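Local coordinates for protein flavohemoglobin (Malassezia yamatoensis, PDB 6O0A) that binds heme and FAD in one chain and probably detoxifies nitric oxide by passing electrons from NAD(P)H through the flavin to the heme iron, at residues Ala107-Gln112 with Leu219-Phe224; Arg235-Leu240 with Ala321-Glu326; Ala366-Cys371 with Ser382-Ala387. One frame throughout, in Å; residues are numbered along the deposited sequence.

Contact 1. Residues Ala107-Gln112 with Leu219-Phe224; sequences ASLGLQ and LQPRQF. With FAD (flavin-adenine dinucleotide), chain B.
Leu-109 of the globin sits between the heme and the FAD domain: its side chain touches the heme, and its CD2 methyl presses on the ring of Pro-221, one residue before the FAD-binding Arg-222. The contact joins the globin part of the flavohemoglobin, at the end of helix 96-108, to edge strand 219-225 of the antiparallel FAD-domain sheet. Gly-110, with positive phi, ends that helix in a Schellman motif, and its N bonds back to Ala-107 O.

Leu-109 CD2 lies 3.5 Å from Pro-221 CG, the two side chains crossing at about a right angle. Leu-109 CD2 also lies 3.9 Å from Gln-223 NE2. In Gln-223 a bend at chi2 (77°) goes with the amide reaching toward Leu-109, while CB lies against C7 and C8 of the flavin. Its NE2 is hydrogen-bonded to Ser-209 OG, and Ser-108 OG bonds to the same hydroxyl, so Ser-209 links both segments through polar atoms.

The same strand also binds FAD. Arg-222 leaves the strand away from the 107-112 segment, and Arg-222 NH1 bonds at 3.0 Å to Pro-221 O, which should hold the guanidinium steady against the pyrophosphate. Arg-222 NE gives a 2.8 Å bond to FAD O2P and Arg-222 NH2 a 3.0 Å bond to FAD O1A, so one arginine spans both phosphates. Phe-224 sets its ring beside the flavin, Phe-224 CD1 3.5 Å from FAD C2. On the ribityl chain, FAD O2' donates a short hydrogen bond of 2.6 Å to Gln-223 O.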
loop_
_atom_site.group_PDB
_atom_site.type_symbol
_atom_site.label_atom_id
_atom_site.label_comp_id
_atom_site.label_asym_id
_atom_site.label_seq_id
_atom_site.Cartn_x
_atom_site.Cartn_y
_atom_site.Cartn_z
ATOM N N ALA A 107 1.228 -2.912 -10.552
ATOM C CA ALA A 107 0.898 -4.255 -11.018
ATOM C C ALA A 107 -0.489 -4.668 -10.546
ATOM O O ALA A 107 -1.271 -5.235 -11.318
ATOM C CB ALA A 107 1.960 -5.252 -10.545
ATOM N N SER A 108 -0.817 -4.369 -9.285
ATOM C CA SER A 108 -2.161 -4.608 -8.774
ATOM C C SER A 108 -3.215 -3.984 -9.672
ATOM O O SER A 108 -4.259 -4.590 -9.944
ATOM C CB SER A 108 -2.279 -4.031 -7.361
ATOM O OG SER A 108 -3.523 -4.340 -6.784
ATOM N N LEU A 109 -2.956 -2.763 -10.140
ATOM C CA LEU A 109 -3.863 -2.016 -11.009
ATOM C C LEU A 109 -3.710 -2.380 -12.484
ATOM O O LEU A 109 -4.458 -1.862 -13.330
ATOM C CB LEU A 109 -3.631 -0.514 -10.784
ATOM C CG LEU A 109 -3.929 -0.070 -9.346
ATOM C CD1 LEU A 109 -3.303 1.285 -9.019
ATOM C CD2 LEU A 109 -5.416 -0.076 -9.087
ATOM N N GLY A 110 -2.772 -3.264 -12.815
ATOM C CA GLY A 110 -2.643 -3.744 -14.180
ATOM C C GLY A 110 -1.991 -2.766 -15.129
ATOM O O GLY A 110 -2.211 -2.852 -16.341
ATOM N N LEU A 111 -1.180 -1.847 -14.610
ATOM C CA LEU A 111 -0.590 -0.802 -15.441
ATOM C C LEU A 111 0.300 -1.381 -16.533
ATOM O O LEU A 111 1.199 -2.185 -16.266
ATOM C CB LEU A 111 0.216 0.157 -14.570
ATOM C CG LEU A 111 0.918 1.279 -15.334
ATOM C CD1 LEU A 111 -0.109 2.119 -16.086
ATOM C CD2 LEU A 111 1.758 2.145 -14.397
ATOM N N GLN A 112 0.072 -0.933 -17.777
ATOM C CA GLN A 112 0.853 -1.427 -18.894
ATOM C C GLN A 112 1.873 -0.387 -19.355
ATOM O O GLN A 112 1.641 0.824 -19.238
ATOM C CB GLN A 112 -0.077 -1.812 -20.049
ATOM C CG GLN A 112 -1.087 -2.890 -19.647
ATOM C CD GLN A 112 -0.402 -4.197 -19.256
ATOM O OE1 GLN A 112 0.425 -4.718 -20.005
ATOM N NE2 GLN A 112 -0.735 -4.724 -18.082
ATOM N N LEU A 219 -15.996 2.337 -12.789
ATOM C CA LEU A 219 -15.291 1.239 -12.136
ATOM C C LEU A 219 -14.136 1.801 -11.309
ATOM O O LEU A 219 -13.357 2.627 -11.796
ATOM C CB LEU A 219 -14.775 0.242 -13.177
ATOM C CG LEU A 219 -14.341 -1.102 -12.577
ATOM C CD1 LEU A 219 -15.547 -1.876 -12.081
ATOM C CD2 LEU A 219 -13.556 -1.919 -13.589
ATOM N N GLN A 220 -14.038 1.371 -10.053
ATOM C CA GLN A 220 -13.032 1.919 -9.145
ATOM C C GLN A 220 -12.390 0.804 -8.337
ATOM O O GLN A 220 -13.108 -0.045 -7.792
ATOM C CB GLN A 220 -13.643 2.947 -8.196
ATOM C CG GLN A 220 -14.107 4.207 -8.879
ATOM C CD GLN A 220 -12.955 5.141 -9.128
ATOM O OE1 GLN A 220 -12.514 5.841 -8.220
ATOM N NE2 GLN A 220 -12.448 5.152 -10.351
ATOM N N PRO A 221 -11.064 0.793 -8.242
ATOM C CA PRO A 221 -10.374 -0.190 -7.396
ATOM C C PRO A 221 -10.039 0.332 -6.004
ATOM O O PRO A 221 -9.802 1.534 -5.840
ATOM C CB PRO A 221 -9.086 -0.457 -8.186
ATOM C CG PRO A 221 -8.764 0.903 -8.747
ATOM C CD PRO A 221 -10.126 1.529 -9.108
ATOM N N ARG A 222 -10.025 -0.555 -5.006
ATOM C CA ARG A 222 -9.399 -0.291 -3.711
ATOM C C ARG A 222 -8.612 -1.533 -3.317
ATOM O O ARG A 222 -8.956 -2.645 -3.724
ATOM C CB ARG A 222 -10.432 0.030 -2.624
ATOM C CG ARG A 222 -11.349 1.237 -2.908
ATOM C CD ARG A 222 -10.550 2.532 -2.952
ATOM N NE ARG A 222 -11.397 3.737 -2.968
ATOM C CZ ARG A 222 -11.658 4.479 -4.041
ATOM N NH1 ARG A 222 -11.158 4.159 -5.232
ATOM N NH2 ARG A 222 -12.416 5.560 -3.924
ATOM N N GLN A 223 -7.571 -1.344 -2.503
ATOM C CA GLN A 223 -6.723 -2.446 -2.045
ATOM C C GLN A 223 -7.134 -2.942 -0.666
ATOM O O GLN A 223 -7.466 -2.145 0.217
ATOM C CB GLN A 223 -5.249 -2.039 -2.006
ATOM C CG GLN A 223 -4.667 -1.726 -3.385
ATOM C CD GLN A 223 -5.093 -0.366 -3.896
ATOM O OE1 GLN A 223 -4.970 0.635 -3.189
ATOM N NE2 GLN A 223 -5.571 -0.315 -5.149
ATOM N N PHE A 224 -7.095 -4.265 -0.487
ATOM C CA PHE A 224 -7.316 -4.865 0.828
ATOM C C PHE A 224 -6.355 -6.022 1.045
ATOM O O PHE A 224 -6.073 -6.795 0.131
ATOM C CB PHE A 224 -8.768 -5.328 0.997
ATOM C CG PHE A 224 -9.755 -4.212 0.841
ATOM C CD1 PHE A 224 -9.989 -3.324 1.874
ATOM C CD2 PHE A 224 -10.410 -4.018 -0.366
ATOM C CE1 PHE A 224 -10.876 -2.270 1.718
ATOM C CE2 PHE A 224 -11.298 -2.974 -0.531
ATOM C CZ PHE A 224 -11.535 -2.097 0.513
HETATM P PA FAD B . -11.984 6.781 -0.445
HETATM O O1A FAD B . -13.092 7.087 -1.381
HETATM O O2A FAD B . -10.713 6.289 -1.081
HETATM O O5B FAD B . -11.657 8.069 0.442
HETATM C C5B FAD B . -10.488 8.086 1.282
HETATM C C4B FAD B . -10.449 9.456 1.911
HETATM O O4B FAD B . -10.390 10.451 0.864
HETATM C C3B FAD B . -11.679 9.828 2.719
HETATM O O3B FAD B . -11.611 9.346 4.060
HETATM C C2B FAD B . -11.633 11.358 2.681
HETATM O O2B FAD B . -10.753 11.885 3.668
HETATM C C1B FAD B . -11.062 11.629 1.282
HETATM N N9A FAD B . -12.078 11.962 0.288
HETATM C C8A FAD B . -12.989 11.105 -0.268
HETATM N N7A FAD B . -13.836 11.683 -1.086
HETATM C C5A FAD B . -13.457 13.016 -1.061
HETATM C C6A FAD B . -14.002 14.164 -1.662
HETATM N N6A FAD B . -15.075 14.143 -2.462
HETATM N N1A FAD B . -13.415 15.353 -1.396
HETATM C C2A FAD B . -12.349 15.377 -0.589
HETATM N N3A FAD B . -11.751 14.361 0.042
HETATM C C4A FAD B . -12.362 13.202 -0.230
HETATM N N1 FAD B . -8.759 -1.097 4.263
HETATM C C2 FAD B . -9.444 -2.008 5.018
HETATM O O2 FAD B . -10.540 -1.739 5.528
HETATM N N3 FAD B . -8.898 -3.273 5.222
HETATM C C4 FAD B . -7.695 -3.726 4.714
HETATM O O4 FAD B . -7.315 -4.877 4.934
HETATM C C4X FAD B . -6.982 -2.757 3.916
HETATM N N5 FAD B . -5.834 -3.107 3.399
HETATM C C5X FAD B . -5.151 -2.169 2.630
HETATM C C6 FAD B . -3.916 -2.519 2.082
HETATM C C7 FAD B . -3.199 -1.623 1.295
HETATM C C7M FAD B . -1.848 -2.018 0.750
HETATM C C8 FAD B . -3.736 -0.351 1.030
HETATM C C8M FAD B . -3.009 0.633 0.153
HETATM C C9 FAD B . -4.961 0.004 1.585
HETATM C C9A FAD B . -5.666 -0.885 2.391
HETATM N N10 FAD B . -6.908 -0.545 2.972
HETATM C C10 FAD B . -7.591 -1.461 3.744
HETATM C "C1'" FAD B . -7.539 0.754 2.691
HETATM C "C2'" FAD B . -8.437 0.710 1.459
HETATM O "O2'" FAD B . -7.649 0.422 0.304
HETATM C "C3'" FAD B . -9.203 2.020 1.251
HETATM O "O3'" FAD B . -8.279 3.107 1.241
HETATM C "C4'" FAD B . -10.261 2.283 2.322
HETATM O "O4'" FAD B . -11.091 1.126 2.438
HETATM C "C5'" FAD B . -11.095 3.515 2.033
HETATM O "O5'" FAD B . -11.766 3.332 0.765
HETATM P P FAD B . -13.019 4.268 0.450
HETATM O O1P FAD B . -14.194 4.065 1.341
HETATM O O2P FAD B . -13.358 4.050 -0.999
HETATM O O3P FAD B . -12.482 5.753 0.660
#

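Contact 2. Residues Arg235-Leu240 with Ala321-Glu326; sequences RIAIKL and APLRGE. With FAD (flavin-adenine dinucleotide), chain B.
Arg-235 and Glu-326 form the charged half of this contact, a salt bridge between the edge strand 234-239 of the FAD domain and the first turn of helix 324-332 in the NAD-binding domain. The grip is end-on and two-pronged: NH2 of Arg-235 bonds to OE1 of Glu-326 at 2.8 Å, and NH1 of Arg-235 to OE2 of Glu-326 at 3.0 Å, the latter nearly straight at 173°. Each carboxylate oxygen uses its syn lone pair, and the two planes lie only 11° apart. Both chains are extended and come from opposite directions.

Leu-323, the N-cap residue, supplies the van der Waals contacts. Leu-323 CD1 rests 4.1 Å from Ala-237 CB, while Leu-323 CD2 lies obliquely to the guanidinium, 3.9 Å from Arg-235 NH2.

Backbone bonds of the same strand hold the flavin: FAD N3 donates to Ala-237 O at 3.0 Å, and Lys-239 N donates to FAD O2 at 2.9 Å.

Asp-188 also forms a salt bridge with NH2 of Arg-235, and Pro-228 O takes a bond from NH1. With two carboxylates nearby, the guanidinium probably stays charged, giving a polar link between the two domains on the strand that also binds the flavin's pyrimidine edge through its backbone.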
loop_
_atom_site.group_PDB
_atom_site.type_symbol
_atom_site.label_atom_id
_atom_site.label_comp_id
_atom_site.label_asym_id
_atom_site.label_seq_id
_atom_site.Cartn_x
_atom_site.Cartn_y
_atom_site.Cartn_z
ATOM N N ARG A 235 -9.932 -13.688 0.715
ATOM C CA ARG A 235 -10.664 -13.201 1.874
ATOM C C ARG A 235 -10.089 -11.862 2.311
ATOM O O ARG A 235 -8.867 -11.704 2.380
ATOM C CB ARG A 235 -10.602 -14.209 3.022
ATOM C CG ARG A 235 -11.269 -13.715 4.292
ATOM C CD ARG A 235 -10.957 -14.661 5.448
ATOM N NE ARG A 235 -11.419 -14.098 6.717
ATOM C CZ ARG A 235 -10.857 -14.385 7.887
ATOM N NH1 ARG A 235 -9.825 -15.211 7.928
ATOM N NH2 ARG A 235 -11.327 -13.850 9.007
ATOM N N ILE A 236 -10.974 -10.900 2.584
ATOM C CA ILE A 236 -10.600 -9.555 3.004
ATOM C C ILE A 236 -11.595 -9.080 4.059
ATOM O O ILE A 236 -12.745 -9.529 4.105
ATOM C CB ILE A 236 -10.563 -8.554 1.819
ATOM C CG1 ILE A 236 -11.954 -8.467 1.165
ATOM C CG2 ILE A 236 -9.498 -8.976 0.803
ATOM C CD1 ILE A 236 -12.025 -7.447 0.011
ATOM N N ALA A 237 -11.147 -8.159 4.912
ATOM C CA ALA A 237 -12.005 -7.527 5.912
ATOM C C ALA A 237 -11.991 -6.028 5.673
ATOM O O ALA A 237 -10.932 -5.393 5.749
ATOM C CB ALA A 237 -11.528 -7.847 7.339
ATOM N N ILE A 238 -13.163 -5.469 5.374
ATOM C CA ILE A 238 -13.293 -4.086 4.943
ATOM C C ILE A 238 -13.916 -3.276 6.073
ATOM O O ILE A 238 -15.029 -3.571 6.520
ATOM C CB ILE A 238 -14.139 -3.989 3.665
ATOM C CG1 ILE A 238 -13.519 -4.829 2.540
ATOM C CG2 ILE A 238 -14.314 -2.510 3.240
ATOM C CD1 ILE A 238 -14.318 -4.784 1.202
ATOM N N LYS A 239 -13.214 -2.235 6.505
ATOM C CA LYS A 239 -13.754 -1.280 7.458
ATOM C C LYS A 239 -14.441 -0.151 6.708
ATOM O O LYS A 239 -13.880 0.394 5.749
ATOM C CB LYS A 239 -12.643 -0.715 8.336
ATOM C CG LYS A 239 -13.135 0.266 9.377
ATOM C CD LYS A 239 -12.046 0.556 10.382
ATOM C CE LYS A 239 -12.584 1.409 11.524
ATOM N NZ LYS A 239 -11.653 1.386 12.683
ATOM N N LEU A 240 -15.640 0.217 7.160
ATOM C CA LEU A 240 -16.374 1.298 6.510
ATOM C C LEU A 240 -15.667 2.626 6.735
ATOM O O LEU A 240 -15.348 2.992 7.871
ATOM C CB LEU A 240 -17.811 1.363 7.044
ATOM C CG LEU A 240 -18.680 2.445 6.405
ATOM C CD1 LEU A 240 -18.824 2.136 4.918
ATOM C CD2 LEU A 240 -20.046 2.554 7.091
ATOM N N ALA A 321 -12.687 -4.562 18.242
ATOM C CA ALA A 321 -11.428 -5.078 17.720
ATOM C C ALA A 321 -11.694 -6.107 16.628
ATOM O O ALA A 321 -12.103 -7.239 16.934
ATOM C CB ALA A 321 -10.607 -5.711 18.849
ATOM N N PRO A 322 -11.483 -5.777 15.355
ATOM C CA PRO A 322 -11.832 -6.733 14.296
ATOM C C PRO A 322 -10.909 -7.939 14.324
ATOM O O PRO A 322 -9.695 -7.800 14.466
ATOM C CB PRO A 322 -11.668 -5.921 13.002
ATOM C CG PRO A 322 -10.749 -4.827 13.339
ATOM C CD PRO A 322 -10.912 -4.529 14.816
ATOM N N LEU A 323 -11.506 -9.123 14.228
ATOM C CA LEU A 323 -10.782 -10.384 14.074
ATOM C C LEU A 323 -9.949 -10.737 15.303
ATOM O O LEU A 323 -9.032 -11.560 15.217
ATOM C CB LEU A 323 -9.895 -10.353 12.823
ATOM C CG LEU A 323 -10.671 -9.955 11.561
ATOM C CD1 LEU A 323 -9.744 -10.010 10.347
ATOM C CD2 LEU A 323 -11.892 -10.850 11.364
ATOM N N ARG A 324 -10.257 -10.139 16.453
ATOM C CA ARG A 324 -9.476 -10.435 17.657
ATOM C C ARG A 324 -9.547 -11.907 18.032
ATOM O O ARG A 324 -8.524 -12.514 18.377
ATOM C CB ARG A 324 -9.951 -9.576 18.828
ATOM C CG ARG A 324 -9.363 -9.998 20.174
ATOM C CD ARG A 324 -9.481 -8.861 21.191
ATOM N NE ARG A 324 -8.919 -9.256 22.478
ATOM C CZ ARG A 324 -9.619 -9.873 23.422
ATOM N NH1 ARG A 324 -10.896 -10.160 23.216
ATOM N NH2 ARG A 324 -9.042 -10.203 24.578
ATOM N N GLY A 325 -10.744 -12.496 17.999
ATOM C CA GLY A 325 -10.862 -13.895 18.384
ATOM C C GLY A 325 -9.977 -14.796 17.548
ATOM O O GLY A 325 -9.270 -15.658 18.076
ATOM N N GLU A 326 -9.984 -14.590 16.231
ATOM C CA GLU A 326 -9.182 -15.414 15.337
ATOM C C GLU A 326 -7.690 -15.164 15.537
ATOM O O GLU A 326 -6.890 -16.104 15.512
ATOM C CB GLU A 326 -9.587 -15.140 13.893
ATOM C CG GLU A 326 -8.794 -15.932 12.893
ATOM C CD GLU A 326 -9.279 -15.705 11.478
ATOM O OE1 GLU A 326 -10.368 -15.103 11.314
ATOM O OE2 GLU A 326 -8.572 -16.117 10.536
HETATM P PA FAD B . -11.984 6.781 -0.445
HETATM O O1A FAD B . -13.092 7.087 -1.381
HETATM O O2A FAD B . -10.713 6.289 -1.081
HETATM O O5B FAD B . -11.657 8.069 0.442
HETATM C C5B FAD B . -10.488 8.086 1.282
HETATM C C4B FAD B . -10.449 9.456 1.911
HETATM O O4B FAD B . -10.390 10.451 0.864
HETATM C C3B FAD B . -11.679 9.828 2.719
HETATM O O3B FAD B . -11.611 9.346 4.060
HETATM C C2B FAD B . -11.633 11.358 2.681
HETATM O O2B FAD B . -10.753 11.885 3.668
HETATM C C1B FAD B . -11.062 11.629 1.282
HETATM N N9A FAD B . -12.078 11.962 0.288
HETATM C C8A FAD B . -12.989 11.105 -0.268
HETATM N N7A FAD B . -13.836 11.683 -1.086
HETATM C C5A FAD B . -13.457 13.016 -1.061
HETATM C C6A FAD B . -14.002 14.164 -1.662
HETATM N N6A FAD B . -15.075 14.143 -2.462
HETATM N N1A FAD B . -13.415 15.353 -1.396
HETATM C C2A FAD B . -12.349 15.377 -0.589
HETATM N N3A FAD B . -11.751 14.361 0.042
HETATM C C4A FAD B . -12.362 13.202 -0.230
HETATM N N1 FAD B . -8.759 -1.097 4.263
HETATM C C2 FAD B . -9.444 -2.008 5.018
HETATM O O2 FAD B . -10.540 -1.739 5.528
HETATM N N3 FAD B . -8.898 -3.273 5.222
HETATM C C4 FAD B . -7.695 -3.726 4.714
HETATM O O4 FAD B . -7.315 -4.877 4.934
HETATM C C4X FAD B . -6.982 -2.757 3.916
HETATM N N5 FAD B . -5.834 -3.107 3.399
HETATM C C5X FAD B . -5.151 -2.169 2.630
HETATM C C6 FAD B . -3.916 -2.519 2.082
HETATM C C7 FAD B . -3.199 -1.623 1.295
HETATM C C7M FAD B . -1.848 -2.018 0.750
HETATM C C8 FAD B . -3.736 -0.351 1.030
HETATM C C8M FAD B . -3.009 0.633 0.153
HETATM C C9 FAD B . -4.961 0.004 1.585
HETATM C C9A FAD B . -5.666 -0.885 2.391
HETATM N N10 FAD B . -6.908 -0.545 2.972
HETATM C C10 FAD B . -7.591 -1.461 3.744
HETATM C "C1'" FAD B . -7.539 0.754 2.691
HETATM C "C2'" FAD B . -8.437 0.710 1.459
HETATM O "O2'" FAD B . -7.649 0.422 0.304
HETATM C "C3'" FAD B . -9.203 2.020 1.251
HETATM O "O3'" FAD B . -8.279 3.107 1.241
HETATM C "C4'" FAD B . -10.261 2.283 2.322
HETATM O "O4'" FAD B . -11.091 1.126 2.438
HETATM C "C5'" FAD B . -11.095 3.515 2.033
HETATM O "O5'" FAD B . -11.766 3.332 0.765
HETATM P P FAD B . -13.019 4.268 0.450
HETATM O O1P FAD B . -14.194 4.065 1.341
HETATM O O2P FAD B . -13.358 4.050 -0.999
HETATM O O3P FAD B . -12.482 5.753 0.660
#

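Contact 3. Residues Ala366-Cys371 with Ser382-Ala387; sequences ASVFLC and SHLVEA
Val-368 meets Leu-384 where strand 367-371 is packed against the last turns of helix 374-386, the first strand and the helix of a beta-alpha-beta unit in the NAD-binding domain. Following the strand, Ser-367 comes first; it looks to the other side, where its OG is hydrogen-bonded to Leu-273 O.

Val-368 opens the apolar contact. Its CG1 lies anti to the backbone N (chi1 -179°), and this branch is the one that reaches the helix: Val-368 CG1 lies 3.8 Å from Leu-384 CD1. The two side chains approach at a slant; Val-368 CA and Leu-384 CA are 9.1 Å apart, the nearest such pair between the segments.

Phe-369 then turns to the opposite face of the sheet and stacks edge-to-face on Phe-296 of helix 290-302. Leu-370 returns to the helix side and meets Leu-384 tip to tip, Leu-370 CD2 lying 4.0 Å from Leu-384 CD1. One methyl of Leu-384 is thus shared by two strand residues two positions apart. A first torsion of -74° sets Leu-384 CG beside its own backbone N, from where CD1 reaches both.

The contact is purely apolar, and Leu-384 alone of its segment reaches the strand and is buried. Strand 367-371 runs in the parallel sheet between strands 281-286 and 394-397; Val-368 and Leu-370 touch Ile-284 on the one, Leu-370 and Leu-384 touch Ile-394 on the other, while helix 290-302 packs on the opposite face.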
loop_
_atom_site.group_PDB
_atom_site.type_symbol
_atom_site.label_atom_id
_atom_site.label_comp_id
_atom_site.label_asym_id
_atom_site.label_seq_id
_atom_site.Cartn_x
_atom_site.Cartn_y
_atom_site.Cartn_z
ATOM N N ALA A 366 15.439 -7.173 16.735
ATOM C CA ALA A 366 14.026 -7.338 16.417
ATOM C C ALA A 366 13.644 -6.501 15.206
ATOM O O ALA A 366 14.140 -5.386 15.018
ATOM C CB ALA A 366 13.153 -6.938 17.604
ATOM N N SER A 367 12.767 -7.053 14.373
ATOM C CA SER A 367 12.065 -6.268 13.370
ATOM C C SER A 367 10.725 -5.861 13.954
ATOM O O SER A 367 10.064 -6.654 14.635
ATOM C CB SER A 367 11.858 -7.058 12.077
ATOM O OG SER A 367 13.093 -7.394 11.468
ATOM N N VAL A 368 10.341 -4.610 13.717
ATOM C CA VAL A 368 9.079 -4.072 14.209
ATOM C C VAL A 368 8.228 -3.687 13.011
ATOM O O VAL A 368 8.682 -2.932 12.143
ATOM C CB VAL A 368 9.296 -2.854 15.123
ATOM C CG1 VAL A 368 7.967 -2.349 15.628
ATOM C CG2 VAL A 368 10.228 -3.206 16.281
ATOM N N PHE A 369 6.997 -4.189 12.976
ATOM C CA PHE A 369 6.045 -3.911 11.907
ATOM C C PHE A 369 4.902 -3.055 12.450
ATOM O O PHE A 369 4.359 -3.352 13.517
ATOM C CB PHE A 369 5.499 -5.220 11.325
ATOM C CG PHE A 369 4.350 -5.031 10.383
ATOM C CD1 PHE A 369 4.566 -4.612 9.080
ATOM C CD2 PHE A 369 3.046 -5.272 10.799
ATOM C CE1 PHE A 369 3.502 -4.432 8.212
ATOM C CE2 PHE A 369 1.969 -5.102 9.926
ATOM C CZ PHE A 369 2.199 -4.682 8.633
ATOM N N LEU A 370 4.545 -1.994 11.721
ATOM C CA LEU A 370 3.459 -1.096 12.105
ATOM C C LEU A 370 2.376 -1.085 11.037
ATOM O O LEU A 370 2.669 -0.969 9.846
ATOM C CB LEU A 370 3.945 0.346 12.289
ATOM C CG LEU A 370 5.185 0.574 13.142
ATOM C CD1 LEU A 370 5.567 2.054 13.107
ATOM C CD2 LEU A 370 4.917 0.095 14.565
ATOM N N CYS A 371 1.121 -1.154 11.464
ATOM C CA CYS A 371 0.030 -0.925 10.525
ATOM C C CYS A 371 -1.132 -0.285 11.265
ATOM O O CYS A 371 -1.714 -0.903 12.158
ATOM C CB CYS A 371 -0.410 -2.224 9.863
ATOM S SG CYS A 371 -1.543 -1.920 8.522
ATOM N N SER A 382 7.984 7.444 15.814
ATOM C CA SER A 382 8.742 8.441 16.562
ATOM C C SER A 382 9.157 7.906 17.928
ATOM O O SER A 382 10.332 7.978 18.305
ATOM C CB SER A 382 7.914 9.717 16.705
ATOM O OG SER A 382 8.663 10.735 17.341
ATOM N N HIS A 383 8.203 7.341 18.676
ATOM C CA HIS A 383 8.511 6.833 20.011
ATOM C C HIS A 383 9.466 5.644 19.964
ATOM O O HIS A 383 10.285 5.477 20.874
ATOM C CB HIS A 383 7.221 6.457 20.737
ATOM C CG HIS A 383 6.315 7.622 20.997
ATOM N ND1 HIS A 383 4.951 7.489 21.145
ATOM C CD2 HIS A 383 6.582 8.942 21.132
ATOM C CE1 HIS A 383 4.416 8.678 21.359
ATOM N NE2 HIS A 383 5.384 9.577 21.355
ATOM N N LEU A 384 9.377 4.813 18.922
ATOM C CA LEU A 384 10.340 3.729 18.756
ATOM C C LEU A 384 11.747 4.274 18.539
ATOM O O LEU A 384 12.713 3.801 19.150
ATOM C CB LEU A 384 9.926 2.835 17.584
ATOM C CG LEU A 384 8.736 1.907 17.845
ATOM C CD1 LEU A 384 8.204 1.316 16.533
ATOM C CD2 LEU A 384 9.103 0.803 18.837
ATOM N N VAL A 385 11.882 5.263 17.656
ATOM C CA VAL A 385 13.192 5.862 17.415
ATOM C C VAL A 385 13.717 6.525 18.684
ATOM O O VAL A 385 14.902 6.406 19.020
ATOM C CB VAL A 385 13.115 6.856 16.242
ATOM C CG1 VAL A 385 14.368 7.733 16.194
ATOM C CG2 VAL A 385 12.949 6.103 14.942
ATOM N N GLU A 386 12.843 7.224 19.415
ATOM C CA GLU A 386 13.262 7.828 20.676
ATOM C C GLU A 386 13.728 6.772 21.671
ATOM O O GLU A 386 14.647 7.027 22.459
ATOM C CB GLU A 386 12.120 8.655 21.269
ATOM N N ALA A 387 13.125 5.585 21.641
ATOM C CA ALA A 387 13.510 4.490 22.519
ATOM C C ALA A 387 14.703 3.697 21.997
ATOM O O ALA A 387 15.033 2.655 22.574
ATOM C CB ALA A 387 12.326 3.549 22.741
#

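From the N terminus, contact 1 opens within the globin, and its 106-residue loop holds the rest of that domain and the first strands of the FAD domain. Contact 2 begins only after that, its 80 intervening residues finishing the same sheet and entering the NAD-binding domain. Contact 3 closes last, over ten residues within that domain. The three run in series, without nesting or crossing. Contacts 1 and 2 both touch FAD and meet where Phe-224 packs on Ile-236 and Ile-238; contact 3 touches neither, its nearest atoms about 10 Å from each. Two contacts thus join domains, and the third is internal to one.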